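Local coordinates for protein SSD1 (Saccharomyces cerevisiae S288C, PDB 7AM1) that binds regulatory elements in the untranslated regions of mRNAs and represses their translation, as a non-enzymatic member of the RNase II family, at residues A[390-395]-A[451-456]; A[378-383]-A[547-552]; A[780-785]-A[906-911]; A[763-768]-A[786-791]. All coordinates share one frame; numbering follows the deposited sequence.

How the interactions relate
The four contacts form two pairs at distant ends of the molecule. Interactions 1 and 2 lie in the RNB domain, their centres about 10 Å apart, and share one mixed sheet: strand 378-384 is hydrogen-bonded to strand 389-397, and L392 of interaction 1 packs on V382 of interaction 2. Interaction 1 pairs two strands within the sheet; interaction 2 packs helix 544-568 on its face. Interactions 3 and 4 belong to the C-terminal region, centres about 5 Å apart, where strands 766-772 and 777-782 are neighbours and loop 786-791 serves both contacts. The centres of interactions 1 and 3 are about 60 Å apart. None of the four contacts includes a ligand or metal.

Interaction 1: residues A[390-395]-A[451-456]; sequences LELGCH and VVYTLD
L390, L392 and C394 face L455, Y453 and V451 as antiparallel hydrogen-bonded pairs, joining adjacent strands of the mixed sheet in the RNB domain. Each pair forms two backbone bonds, so the N-H and C=O groups of all six residues are satisfied within the contact. Five bonds are fairly straight; the sixth, C394 N to V451 O at 2.9 Å, is bent to 138°, its donor above the V451 carbonyl plane. E391 and G393 turn their backbone groups outward to R383 and H381 of strand 378-384, while V452 and T454 bond to W466 and K463 on the far side. At E391, V452 and T454 the strands meet through CA-H...O contacts, as from E391 CA to Y453 O at 3.2 Å. On the E391 side of the sheet, E391 CG stands anti to the backbone N (chi1 170°) and meets V452 CG1 at 3.4 Å; beyond it, E391 OE2 is hydrogen-bonded to H381 NE2. On the other side, Y453 OH is hydrogen-bonded to T559 OG1 of helix 544-568. There C394 SG lies at the edge of the Y453 ring, 83° off its normal and 4.1 Å from Y453 CE2.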
loop_
_atom_site.group_PDB
_atom_site.type_symbol
_atom_site.label_atom_id
_atom_site.label_comp_id
_atom_site.label_asym_id
_atom_site.label_seq_id
_atom_site.Cartn_x
_atom_site.Cartn_y
_atom_site.Cartn_z
ATOM N N LEU A 390 9.777 -25.454 -26.676
ATOM C CA LEU A 390 8.438 -25.292 -26.134
ATOM C C LEU A 390 7.933 -23.895 -26.467
ATOM O O LEU A 390 8.684 -23.022 -26.912
ATOM C CB LEU A 390 8.419 -25.510 -24.617
ATOM C CG LEU A 390 9.009 -26.810 -24.073
ATOM C CD1 LEU A 390 8.910 -26.837 -22.551
ATOM C CD2 LEU A 390 8.309 -28.015 -24.679
ATOM N N GLU A 391 6.644 -23.687 -26.235
ATOM C CA GLU A 391 6.003 -22.405 -26.485
ATOM C C GLU A 391 5.131 -22.043 -25.294
ATOM O O GLU A 391 4.292 -22.842 -24.872
ATOM C CB GLU A 391 5.165 -22.465 -27.764
ATOM C CG GLU A 391 4.279 -21.273 -27.995
ATOM C CD GLU A 391 3.635 -21.308 -29.362
ATOM O OE1 GLU A 391 4.381 -21.332 -30.364
ATOM O OE2 GLU A 391 2.389 -21.321 -29.437
ATOM N N LEU A 392 5.345 -20.850 -24.748
ATOM C CA LEU A 392 4.477 -20.281 -23.723
ATOM C C LEU A 392 3.743 -19.102 -24.351
ATOM O O LEU A 392 4.366 -18.093 -24.700
ATOM C CB LEU A 392 5.266 -19.834 -22.496
ATOM C CG LEU A 392 4.396 -19.227 -21.392
ATOM C CD1 LEU A 392 3.650 -20.324 -20.647
ATOM C CD2 LEU A 392 5.215 -18.368 -20.444
ATOM N N GLY A 393 2.431 -19.239 -24.526
ATOM C CA GLY A 393 1.602 -18.159 -25.036
ATOM C C GLY A 393 0.933 -17.421 -23.902
ATOM O O GLY A 393 0.349 -18.032 -23.002
ATOM N N CYS A 394 1.017 -16.090 -23.942
ATOM C CA CYS A 394 0.463 -15.216 -22.913
ATOM C C CYS A 394 -0.517 -14.258 -23.569
ATOM O O CYS A 394 -0.120 -13.443 -24.407
ATOM C CB CYS A 394 1.582 -14.465 -22.193
ATOM S SG CYS A 394 2.867 -15.570 -21.556
ATOM N N HIS A 395 -1.792 -14.357 -23.192
ATOM C CA HIS A 395 -2.879 -13.694 -23.901
ATOM C C HIS A 395 -3.609 -12.747 -22.961
ATOM O O HIS A 395 -3.996 -13.140 -21.854
ATOM C CB HIS A 395 -3.869 -14.718 -24.470
ATOM C CG HIS A 395 -3.216 -15.895 -25.128
ATOM N ND1 HIS A 395 -2.614 -15.824 -26.365
ATOM C CD2 HIS A 395 -3.074 -17.179 -24.715
ATOM C CE1 HIS A 395 -2.131 -17.010 -26.688
ATOM N NE2 HIS A 395 -2.395 -17.851 -25.702
ATOM N N VAL A 451 1.697 -12.316 -26.163
ATOM C CA VAL A 451 3.151 -12.425 -26.160
ATOM C C VAL A 451 3.486 -13.911 -26.068
ATOM O O VAL A 451 3.149 -14.567 -25.074
ATOM C CB VAL A 451 3.782 -11.636 -25.002
ATOM C CG1 VAL A 451 5.287 -11.844 -24.982
ATOM C CG2 VAL A 451 3.436 -10.152 -25.115
ATOM N N VAL A 452 4.117 -14.445 -27.111
ATOM C CA VAL A 452 4.378 -15.877 -27.236
ATOM C C VAL A 452 5.882 -16.099 -27.195
ATOM O O VAL A 452 6.614 -15.584 -28.048
ATOM C CB VAL A 452 3.768 -16.449 -28.527
ATOM C CG1 VAL A 452 4.032 -17.945 -28.633
ATOM C CG2 VAL A 452 2.277 -16.158 -28.567
ATOM N N TYR A 453 6.347 -16.844 -26.197
ATOM C CA TYR A 453 7.763 -17.151 -26.050
ATOM C C TYR A 453 8.040 -18.545 -26.593
ATOM O O TYR A 453 7.322 -19.494 -26.263
ATOM C CB TYR A 453 8.197 -17.068 -24.587
ATOM C CG TYR A 453 7.942 -15.716 -23.950
ATOM C CD1 TYR A 453 8.828 -14.663 -24.133
ATOM C CD2 TYR A 453 6.816 -15.495 -23.163
ATOM C CE1 TYR A 453 8.601 -13.432 -23.555
ATOM C CE2 TYR A 453 6.580 -14.257 -22.581
ATOM C CZ TYR A 453 7.477 -13.236 -22.775
ATOM O OH TYR A 453 7.248 -12.003 -22.203
ATOM N N THR A 454 9.083 -18.665 -27.412
ATOM C CA THR A 454 9.629 -19.954 -27.821
ATOM C C THR A 454 10.825 -20.262 -26.927
ATOM O O THR A 454 11.732 -19.435 -26.795
ATOM C CB THR A 454 10.043 -19.938 -29.293
ATOM O OG1 THR A 454 8.891 -19.715 -30.116
ATOM C CG2 THR A 454 10.676 -21.254 -29.684
ATOM N N LEU A 455 10.799 -21.425 -26.281
ATOM C CA LEU A 455 11.772 -21.767 -25.254
ATOM C C LEU A 455 12.548 -23.019 -25.630
ATOM O O LEU A 455 11.993 -23.950 -26.223
ATOM C CB LEU A 455 11.087 -22.001 -23.901
ATOM C CG LEU A 455 10.057 -20.962 -23.467
ATOM C CD1 LEU A 455 9.373 -21.405 -22.193
ATOM C CD2 LEU A 455 10.717 -19.608 -23.279
ATOM N N ASP A 456 13.827 -23.049 -25.267
ATOM C CA ASP A 456 14.577 -24.295 -25.336
ATOM C C ASP A 456 13.951 -25.310 -24.387
ATOM O O ASP A 456 13.792 -25.044 -23.194
ATOM C CB ASP A 456 16.042 -24.062 -24.975
ATOM C CG ASP A 456 16.880 -25.318 -25.115
ATOM O OD1 ASP A 456 16.589 -26.308 -24.412
ATOM O OD2 ASP A 456 17.818 -25.326 -25.939
#

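Interaction 2: residues A[378-383]-A[547-552]; sequences FALHVR and VVINEI
The F378 ring meets I552 at its edge: I552 CG2 lies near the ring plane, 4.0 Å from F378 CZ. I549 CG2 approaches the same ring obliquely, 4.1 Å from both F378 CD2 and CE2, the two side chains sliding past each other in opposite directions. F378 leaves the strand toward the helix. Next to the ring, L380 CD1 touches both isoleucines, I549 CD1 at 3.6 Å, the shortest approach here, and I552 CD1 at 4.0 Å, while L380 CD2 meets I552 CG2 at 3.9 Å. L380 and I552 come tip to tip, and I552 CG2 thereby serves both L380 and F378. The I549 side chain leaves the helix to one side, but its end comes nearer the strand. No hydrogen bond crosses; the contact is a purely apolar interlock of four buried side chains. The strand and helix segments cross at 91°, their axes 11.0 Å apart. This seats helix 544-568 on the mixed sheet of the RNB domain: C394 of strand 389-397 touches both L380 and I552, L480 and L483 of helix 480-488 pack on I549, and V499 of helix 495-510 packs on I552.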
loop_
_atom_site.group_PDB
_atom_site.type_symbol
_atom_site.label_atom_id
_atom_site.label_comp_id
_atom_site.label_asym_id
_atom_site.label_seq_id
_atom_site.Cartn_x
_atom_site.Cartn_y
_atom_site.Cartn_z
ATOM N N PHE A 378 -6.609 -12.676 -18.476
ATOM C CA PHE A 378 -5.317 -13.235 -18.842
ATOM C C PHE A 378 -5.468 -14.735 -19.026
ATOM O O PHE A 378 -6.145 -15.395 -18.234
ATOM C CB PHE A 378 -4.277 -12.935 -17.768
ATOM C CG PHE A 378 -2.899 -13.417 -18.098
ATOM C CD1 PHE A 378 -2.110 -12.714 -18.988
ATOM C CD2 PHE A 378 -2.377 -14.548 -17.494
ATOM C CE1 PHE A 378 -0.835 -13.135 -19.284
ATOM C CE2 PHE A 378 -1.100 -14.967 -17.783
ATOM C CZ PHE A 378 -0.328 -14.257 -18.678
ATOM N N ALA A 379 -4.856 -15.263 -20.083
ATOM C CA ALA A 379 -4.924 -16.683 -20.391
ATOM C C ALA A 379 -3.560 -17.148 -20.880
ATOM O O ALA A 379 -2.751 -16.356 -21.373
ATOM C CB ALA A 379 -6.010 -16.972 -21.434
ATOM N N LEU A 380 -3.317 -18.452 -20.756
ATOM C CA LEU A 380 -2.023 -19.020 -21.087
ATOM C C LEU A 380 -2.186 -20.323 -21.851
ATOM O O LEU A 380 -3.198 -21.017 -21.716
ATOM C CB LEU A 380 -1.204 -19.340 -19.826
ATOM C CG LEU A 380 -0.601 -18.227 -18.983
ATOM C CD1 LEU A 380 -0.118 -18.820 -17.663
ATOM C CD2 LEU A 380 0.531 -17.543 -19.734
ATOM N N HIS A 381 -1.167 -20.658 -22.639
ATOM C CA HIS A 381 -1.014 -22.016 -23.131
ATOM C C HIS A 381 0.464 -22.368 -23.094
ATOM O O HIS A 381 1.329 -21.489 -23.129
ATOM C CB HIS A 381 -1.582 -22.216 -24.546
ATOM C CG HIS A 381 -0.729 -21.674 -25.654
ATOM N ND1 HIS A 381 -0.981 -20.465 -26.264
ATOM C CD2 HIS A 381 0.331 -22.209 -26.306
ATOM C CE1 HIS A 381 -0.099 -20.266 -27.228
ATOM N NE2 HIS A 381 0.712 -21.308 -27.271
ATOM N N VAL A 382 0.740 -23.659 -22.971
ATOM C CA VAL A 382 2.084 -24.198 -23.131
ATOM C C VAL A 382 1.968 -25.312 -24.158
ATOM O O VAL A 382 1.039 -26.126 -24.099
ATOM C CB VAL A 382 2.676 -24.713 -21.806
ATOM C CG1 VAL A 382 3.925 -25.532 -22.068
ATOM C CG2 VAL A 382 2.986 -23.565 -20.875
ATOM N N ARG A 383 2.881 -25.333 -25.114
ATOM C CA ARG A 383 2.784 -26.280 -26.212
ATOM C C ARG A 383 4.184 -26.765 -26.532
ATOM O O ARG A 383 5.142 -25.989 -26.492
ATOM C CB ARG A 383 2.101 -25.622 -27.422
ATOM C CG ARG A 383 1.939 -26.482 -28.662
ATOM C CD ARG A 383 1.136 -25.708 -29.711
ATOM N NE ARG A 383 1.001 -26.422 -30.977
ATOM C CZ ARG A 383 1.852 -26.333 -31.991
ATOM N NH1 ARG A 383 2.922 -25.553 -31.903
ATOM N NH2 ARG A 383 1.629 -27.023 -33.098
ATOM N N VAL A 547 1.970 -16.328 -7.509
ATOM C CA VAL A 547 3.356 -15.992 -7.817
ATOM C C VAL A 547 3.738 -16.523 -9.193
ATOM O O VAL A 547 4.438 -15.849 -9.960
ATOM C CB VAL A 547 4.288 -16.541 -6.721
ATOM C CG1 VAL A 547 5.748 -16.405 -7.127
ATOM C CG2 VAL A 547 4.042 -15.825 -5.404
ATOM N N VAL A 548 3.286 -17.736 -9.526
ATOM C CA VAL A 548 3.554 -18.310 -10.844
ATOM C C VAL A 548 3.019 -17.395 -11.939
ATOM O O VAL A 548 3.748 -16.998 -12.857
ATOM C CB VAL A 548 2.945 -19.722 -10.950
ATOM C CG1 VAL A 548 2.908 -20.182 -12.403
ATOM C CG2 VAL A 548 3.735 -20.706 -10.119
ATOM N N ILE A 549 1.732 -17.054 -11.860
ATOM C CA ILE A 549 1.134 -16.197 -12.874
ATOM C C ILE A 549 1.740 -14.801 -12.817
ATOM O O ILE A 549 1.902 -14.150 -13.855
ATOM C CB ILE A 549 -0.398 -16.153 -12.703
ATOM C CG1 ILE A 549 -1.002 -17.561 -12.824
ATOM C CG2 ILE A 549 -1.025 -15.172 -13.688
ATOM C CD1 ILE A 549 -0.717 -18.290 -14.141
ATOM N N ASN A 550 2.086 -14.316 -11.617
ATOM C CA ASN A 550 2.629 -12.965 -11.483
ATOM C C ASN A 550 4.008 -12.854 -12.130
ATOM O O ASN A 550 4.326 -11.834 -12.753
ATOM C CB ASN A 550 2.699 -12.557 -10.004
ATOM C CG ASN A 550 2.873 -11.040 -9.807
ATOM O OD1 ASN A 550 2.299 -10.230 -10.542
ATOM N ND2 ASN A 550 3.665 -10.659 -8.806
ATOM N N GLU A 551 4.848 -13.883 -11.993
ATOM C CA GLU A 551 6.169 -13.797 -12.607
ATOM C C GLU A 551 6.081 -13.929 -14.123
ATOM O O GLU A 551 6.910 -13.359 -14.843
ATOM C CB GLU A 551 7.105 -14.853 -12.024
ATOM C CG GLU A 551 7.633 -14.501 -10.634
ATOM C CD GLU A 551 8.525 -13.263 -10.630
ATOM O OE1 GLU A 551 9.263 -13.050 -11.619
ATOM O OE2 GLU A 551 8.482 -12.497 -9.638
ATOM N N ILE A 552 5.083 -14.654 -14.627
ATOM C CA ILE A 552 4.866 -14.684 -16.070
ATOM C C ILE A 552 4.401 -13.319 -16.563
ATOM O O ILE A 552 4.871 -12.830 -17.595
ATOM C CB ILE A 552 3.877 -15.805 -16.442
ATOM C CG1 ILE A 552 4.554 -17.172 -16.286
ATOM C CG2 ILE A 552 3.362 -15.624 -17.872
ATOM C CD1 ILE A 552 3.595 -18.344 -16.332
#

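Interaction 3: residues A[780-785]-A[906-911]; sequences LHWQPG and VRALNP
W782 presents one face of its indole to N910 and P911, and this face-on packing is the tight part of the contact. N910 CA sits 3.7 Å from the centroid of the six-membered ring, only 11° off its normal, while P911 CD is likewise 3.7 Å from that of the five-membered ring; both are CH-pi contacts over the face. With N910 CG anti to the backbone N (chi1 -175°), the amide lies over the indole, with N910 CG 3.2 Å from W782 CE3. N910 OD1 hangs above the same face toward the rim. In the ring plane, at the edge, A908 CB approaches W782 CZ2 at 3.9 Å. The indole NE1 is bonded to Q881 OE1 of strand 878-884, which pins the ring's edge. The side toward solvent is looser. P784 and G785 are exposed and bury little against the other segment, and the end of the Q783 side chain leads away, its NE2 bonding to L766 O. What holds this side is one fairly straight bond, N910 ND2 to Q783 O at 3.0 Å, with the acceptor in the amide plane. The contact joins the ends of strands 777-782 and 903-908, which belong to different sheets of the C-terminal region. Chemically, the buried amide is well satisfied: N910 ND2 also donates to V786 O and N910 OD1 accepts from F912 N, so three bonds fix the amide's rotation and hold it nearly parallel to the indole, 21° from its plane.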
loop_
_atom_site.group_PDB
_atom_site.type_symbol
_atom_site.label_atom_id
_atom_site.label_comp_id
_atom_site.label_asym_id
_atom_site.label_seq_id
_atom_site.Cartn_x
_atom_site.Cartn_y
_atom_site.Cartn_z
ATOM N N LEU A 780 13.036 -2.406 30.597
ATOM C CA LEU A 780 11.844 -1.890 31.250
ATOM C C LEU A 780 11.892 -2.254 32.730
ATOM O O LEU A 780 12.113 -3.417 33.078
ATOM C CB LEU A 780 10.585 -2.465 30.600
ATOM C CG LEU A 780 10.446 -2.324 29.079
ATOM C CD1 LEU A 780 9.191 -3.036 28.584
ATOM C CD2 LEU A 780 10.417 -0.865 28.660
ATOM N N HIS A 781 11.683 -1.264 33.594
ATOM C CA HIS A 781 11.581 -1.497 35.035
ATOM C C HIS A 781 10.098 -1.461 35.381
ATOM O O HIS A 781 9.493 -0.389 35.473
ATOM C CB HIS A 781 12.384 -0.467 35.821
ATOM C CG HIS A 781 13.864 -0.587 35.622
ATOM N ND1 HIS A 781 14.771 -0.417 36.645
ATOM C CD2 HIS A 781 14.593 -0.855 34.513
ATOM C CE1 HIS A 781 15.996 -0.579 36.176
ATOM N NE2 HIS A 781 15.915 -0.846 34.884
ATOM N N TRP A 782 9.513 -2.639 35.566
ATOM C CA TRP A 782 8.076 -2.747 35.729
ATOM C C TRP A 782 7.642 -2.459 37.160
ATOM O O TRP A 782 8.382 -2.693 38.121
ATOM C CB TRP A 782 7.600 -4.149 35.355
ATOM C CG TRP A 782 7.620 -4.452 33.890
ATOM C CD1 TRP A 782 8.648 -4.997 33.170
ATOM C CD2 TRP A 782 6.555 -4.232 32.964
ATOM N NE1 TRP A 782 8.281 -5.135 31.855
ATOM C CE2 TRP A 782 7.000 -4.669 31.702
ATOM C CE3 TRP A 782 5.265 -3.710 33.080
ATOM C CZ2 TRP A 782 6.203 -4.596 30.567
ATOM C CZ3 TRP A 782 4.476 -3.640 31.954
ATOM C CH2 TRP A 782 4.946 -4.080 30.713
ATOM N N GLN A 783 6.414 -1.973 37.290
ATOM C CA GLN A 783 5.738 -1.963 38.579
ATOM C C GLN A 783 5.248 -3.374 38.875
ATOM O O GLN A 783 4.395 -3.885 38.140
ATOM C CB GLN A 783 4.553 -1.009 38.568
ATOM C CG GLN A 783 4.880 0.427 38.247
ATOM C CD GLN A 783 3.631 1.278 38.160
ATOM O OE1 GLN A 783 2.606 0.958 38.767
ATOM N NE2 GLN A 783 3.696 2.349 37.374
ATOM N N PRO A 784 5.753 -4.039 39.913
ATOM C CA PRO A 784 5.335 -5.425 40.152
ATOM C C PRO A 784 3.837 -5.513 40.407
ATOM O O PRO A 784 3.248 -4.653 41.067
ATOM C CB PRO A 784 6.151 -5.838 41.384
ATOM C CG PRO A 784 6.491 -4.558 42.067
ATOM C CD PRO A 784 6.670 -3.553 40.962
ATOM N N GLY A 785 3.219 -6.549 39.844
ATOM C CA GLY A 785 1.835 -6.868 40.120
ATOM C C GLY A 785 0.800 -6.051 39.378
ATOM O O GLY A 785 -0.399 -6.296 39.565
ATOM N N VAL A 906 -0.855 -1.532 20.820
ATOM C CA VAL A 906 -0.194 -2.689 21.403
ATOM C C VAL A 906 0.435 -2.297 22.730
ATOM O O VAL A 906 0.869 -1.157 22.926
ATOM C CB VAL A 906 0.882 -3.281 20.464
ATOM C CG1 VAL A 906 0.233 -3.932 19.268
ATOM C CG2 VAL A 906 1.870 -2.205 20.038
ATOM N N ARG A 907 0.475 -3.263 23.646
ATOM C CA ARG A 907 1.129 -3.119 24.936
ATOM C C ARG A 907 1.875 -4.403 25.261
ATOM O O ARG A 907 1.419 -5.499 24.919
ATOM C CB ARG A 907 0.120 -2.803 26.045
ATOM C CG ARG A 907 -0.622 -1.498 25.848
ATOM C CD ARG A 907 -1.877 -1.438 26.692
ATOM N NE ARG A 907 -2.139 -0.074 27.135
ATOM C CZ ARG A 907 -2.947 0.251 28.140
ATOM N NH1 ARG A 907 -3.589 -0.691 28.828
ATOM N NH2 ARG A 907 -3.103 1.526 28.464
ATOM N N ALA A 908 3.025 -4.260 25.912
ATOM C CA ALA A 908 3.735 -5.419 26.431
ATOM C C ALA A 908 3.020 -5.964 27.657
ATOM O O ALA A 908 2.548 -5.209 28.511
ATOM C CB ALA A 908 5.174 -5.061 26.799
ATOM N N LEU A 909 2.937 -7.289 27.725
ATOM C CA LEU A 909 2.479 -7.970 28.926
ATOM C C LEU A 909 3.471 -7.712 30.053
ATOM O O LEU A 909 4.687 -7.768 29.849
ATOM C CB LEU A 909 2.356 -9.470 28.645
ATOM C CG LEU A 909 1.778 -10.383 29.727
ATOM C CD1 LEU A 909 0.292 -10.125 29.899
ATOM C CD2 LEU A 909 2.035 -11.854 29.408
ATOM N N ASN A 910 2.956 -7.386 31.230
ATOM C CA ASN A 910 3.818 -7.233 32.396
ATOM C C ASN A 910 4.246 -8.608 32.894
ATOM O O ASN A 910 3.427 -9.345 33.462
ATOM C CB ASN A 910 3.101 -6.461 33.506
ATOM C CG ASN A 910 4.000 -6.182 34.700
ATOM O OD1 ASN A 910 5.085 -6.748 34.823
ATOM N ND2 ASN A 910 3.542 -5.317 35.596
ATOM N N PRO A 911 5.519 -8.984 32.742
ATOM C CA PRO A 911 5.938 -10.310 33.213
ATOM C C PRO A 911 5.972 -10.421 34.725
ATOM O O PRO A 911 6.090 -11.541 35.236
ATOM C CB PRO A 911 7.334 -10.478 32.603
ATOM C CG PRO A 911 7.845 -9.102 32.461
ATOM C CD PRO A 911 6.654 -8.206 32.213
#

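Interaction 4: residues A[763-768]-A[786-791]; sequences QLPLIK and VDSATF
P765, which packs against V786, S788 and F791, is the centre of an inverse gamma turn (phi -74°, psi 82°), closed by a weak bond from L766 N to L764 O. The turn pushes the pyrrolidine ring toward loop 786-791. There P765 CB stands over the centre of the F791 ring, 3.7 Å from its centroid, in a CH-pi contact. The phenyl slides past the proline in the opposite direction. At the ring's edge, in its plane, Q763 O comes 3.7 Å from F791 CD2. V786 CG1 also reaches P765 CB, at 3.4 Å, tighter than usual for two carbons. S788 OG lies 3.7 Å from P765 CD, but its hydrogen bond goes to A908 O, which ties the loop to the end of strand 903-908. No hydrogen bond links 763-768 to 786-791 directly; the loop keeps its shape partly through an Asx turn, A789 N donating to D787 OD1 over 2.9 Å from above the carboxylate plane. D787 OD2 accepts from A814 N, at the start of helix 814-827. W782 touches both P765 and S788. The proline turn thus leads into strand 766-772, and the loop that follows strand 777-782 packs back on the P765 turn, within a C-terminal domain whose family belongs to the OB-fold class.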
loop_
_atom_site.group_PDB
_atom_site.type_symbol
_atom_site.label_atom_id
_atom_site.label_comp_id
_atom_site.label_asym_id
_atom_site.label_seq_id
_atom_site.Cartn_x
_atom_site.Cartn_y
_atom_site.Cartn_z
ATOM N N GLN A 763 2.749 4.193 28.234
ATOM C CA GLN A 763 1.449 3.540 28.340
ATOM C C GLN A 763 1.548 2.231 29.109
ATOM O O GLN A 763 0.561 1.488 29.188
ATOM C CB GLN A 763 0.851 3.326 26.950
ATOM C CG GLN A 763 0.440 4.644 26.302
ATOM C CD GLN A 763 -0.128 4.475 24.913
ATOM O OE1 GLN A 763 0.429 3.751 24.086
ATOM N NE2 GLN A 763 -1.240 5.152 24.642
ATOM N N LEU A 764 2.704 1.951 29.706
ATOM C CA LEU A 764 2.933 0.758 30.497
ATOM C C LEU A 764 3.145 1.121 31.966
ATOM O O LEU A 764 3.682 2.189 32.277
ATOM C CB LEU A 764 4.160 -0.001 29.978
ATOM C CG LEU A 764 4.103 -0.416 28.507
ATOM C CD1 LEU A 764 5.413 -1.056 28.066
ATOM C CD2 LEU A 764 2.929 -1.358 28.268
ATOM N N PRO A 765 2.736 0.250 32.896
ATOM C CA PRO A 765 2.963 0.533 34.322
ATOM C C PRO A 765 4.420 0.346 34.712
ATOM O O PRO A 765 4.798 -0.697 35.259
ATOM C CB PRO A 765 2.054 -0.478 35.030
ATOM C CG PRO A 765 1.994 -1.642 34.068
ATOM C CD PRO A 765 2.013 -1.020 32.688
ATOM N N LEU A 766 5.239 1.357 34.444
ATOM C CA LEU A 766 6.673 1.291 34.666
ATOM C C LEU A 766 7.095 2.221 35.795
ATOM O O LEU A 766 6.412 3.196 36.122
ATOM C CB LEU A 766 7.439 1.672 33.395
ATOM C CG LEU A 766 7.149 0.866 32.132
ATOM C CD1 LEU A 766 7.959 1.413 30.963
ATOM C CD2 LEU A 766 7.448 -0.609 32.350
ATOM N N ILE A 767 8.249 1.909 36.377
ATOM C CA ILE A 767 8.929 2.825 37.286
ATOM C C ILE A 767 9.961 3.653 36.536
ATOM O O ILE A 767 10.107 4.852 36.782
ATOM C CB ILE A 767 9.572 2.031 38.442
ATOM C CG1 ILE A 767 8.500 1.554 39.422
ATOM C CG2 ILE A 767 10.619 2.875 39.162
ATOM C CD1 ILE A 767 8.578 0.085 39.729
ATOM N N LYS A 768 10.679 3.027 35.610
ATOM C CA LYS A 768 11.641 3.720 34.769
ATOM C C LYS A 768 11.953 2.823 33.579
ATOM O O LYS A 768 11.389 1.735 33.428
ATOM C CB LYS A 768 12.915 4.075 35.542
ATOM C CG LYS A 768 13.674 2.872 36.080
ATOM C CD LYS A 768 15.051 3.261 36.606
ATOM N N VAL A 786 1.205 -5.088 38.554
ATOM C CA VAL A 786 0.272 -4.223 37.836
ATOM C C VAL A 786 0.062 -4.781 36.433
ATOM O O VAL A 786 0.996 -4.822 35.623
ATOM C CB VAL A 786 0.777 -2.771 37.792
ATOM C CG1 VAL A 786 -0.222 -1.873 37.071
ATOM C CG2 VAL A 786 1.027 -2.263 39.209
ATOM N N ASP A 787 -1.169 -5.190 36.136
ATOM C CA ASP A 787 -1.482 -5.800 34.848
ATOM C C ASP A 787 -1.524 -4.728 33.761
ATOM O O ASP A 787 -2.261 -3.741 33.879
ATOM C CB ASP A 787 -2.816 -6.540 34.935
ATOM C CG ASP A 787 -3.087 -7.422 33.721
ATOM O OD1 ASP A 787 -2.327 -7.354 32.732
ATOM O OD2 ASP A 787 -4.071 -8.189 33.762
ATOM N N SER A 788 -0.715 -4.922 32.709
ATOM C CA SER A 788 -0.716 -4.006 31.574
ATOM C C SER A 788 -2.059 -4.005 30.863
ATOM O O SER A 788 -2.438 -3.003 30.246
ATOM C CB SER A 788 0.369 -4.396 30.563
ATOM O OG SER A 788 1.664 -4.309 31.120
ATOM N N ALA A 789 -2.767 -5.136 30.896
ATOM C CA ALA A 789 -4.022 -5.248 30.165
ATOM C C ALA A 789 -5.058 -4.267 30.688
ATOM O O ALA A 789 -5.927 -3.827 29.937
ATOM C CB ALA A 789 -4.552 -6.679 30.242
ATOM N N THR A 790 -4.993 -3.922 31.968
ATOM C CA THR A 790 -6.000 -3.068 32.584
ATOM C C THR A 790 -5.417 -1.744 33.062
ATOM O O THR A 790 -6.127 -0.960 33.701
ATOM C CB THR A 790 -6.666 -3.809 33.747
ATOM O OG1 THR A 790 -5.663 -4.215 34.685
ATOM C CG2 THR A 790 -7.412 -5.046 33.246
ATOM N N PHE A 791 -4.146 -1.475 32.778
ATOM C CA PHE A 791 -3.506 -0.274 33.296
ATOM C C PHE A 791 -3.991 0.961 32.549
ATOM O O PHE A 791 -4.048 0.976 31.316
ATOM C CB PHE A 791 -1.987 -0.393 33.186
ATOM C CG PHE A 791 -1.250 0.842 33.617
ATOM C CD1 PHE A 791 -1.193 1.197 34.957
ATOM C CD2 PHE A 791 -0.600 1.636 32.687
ATOM C CE1 PHE A 791 -0.510 2.327 35.358
ATOM C CE2 PHE A 791 0.084 2.767 33.082
ATOM C CZ PHE A 791 0.130 3.114 34.419
#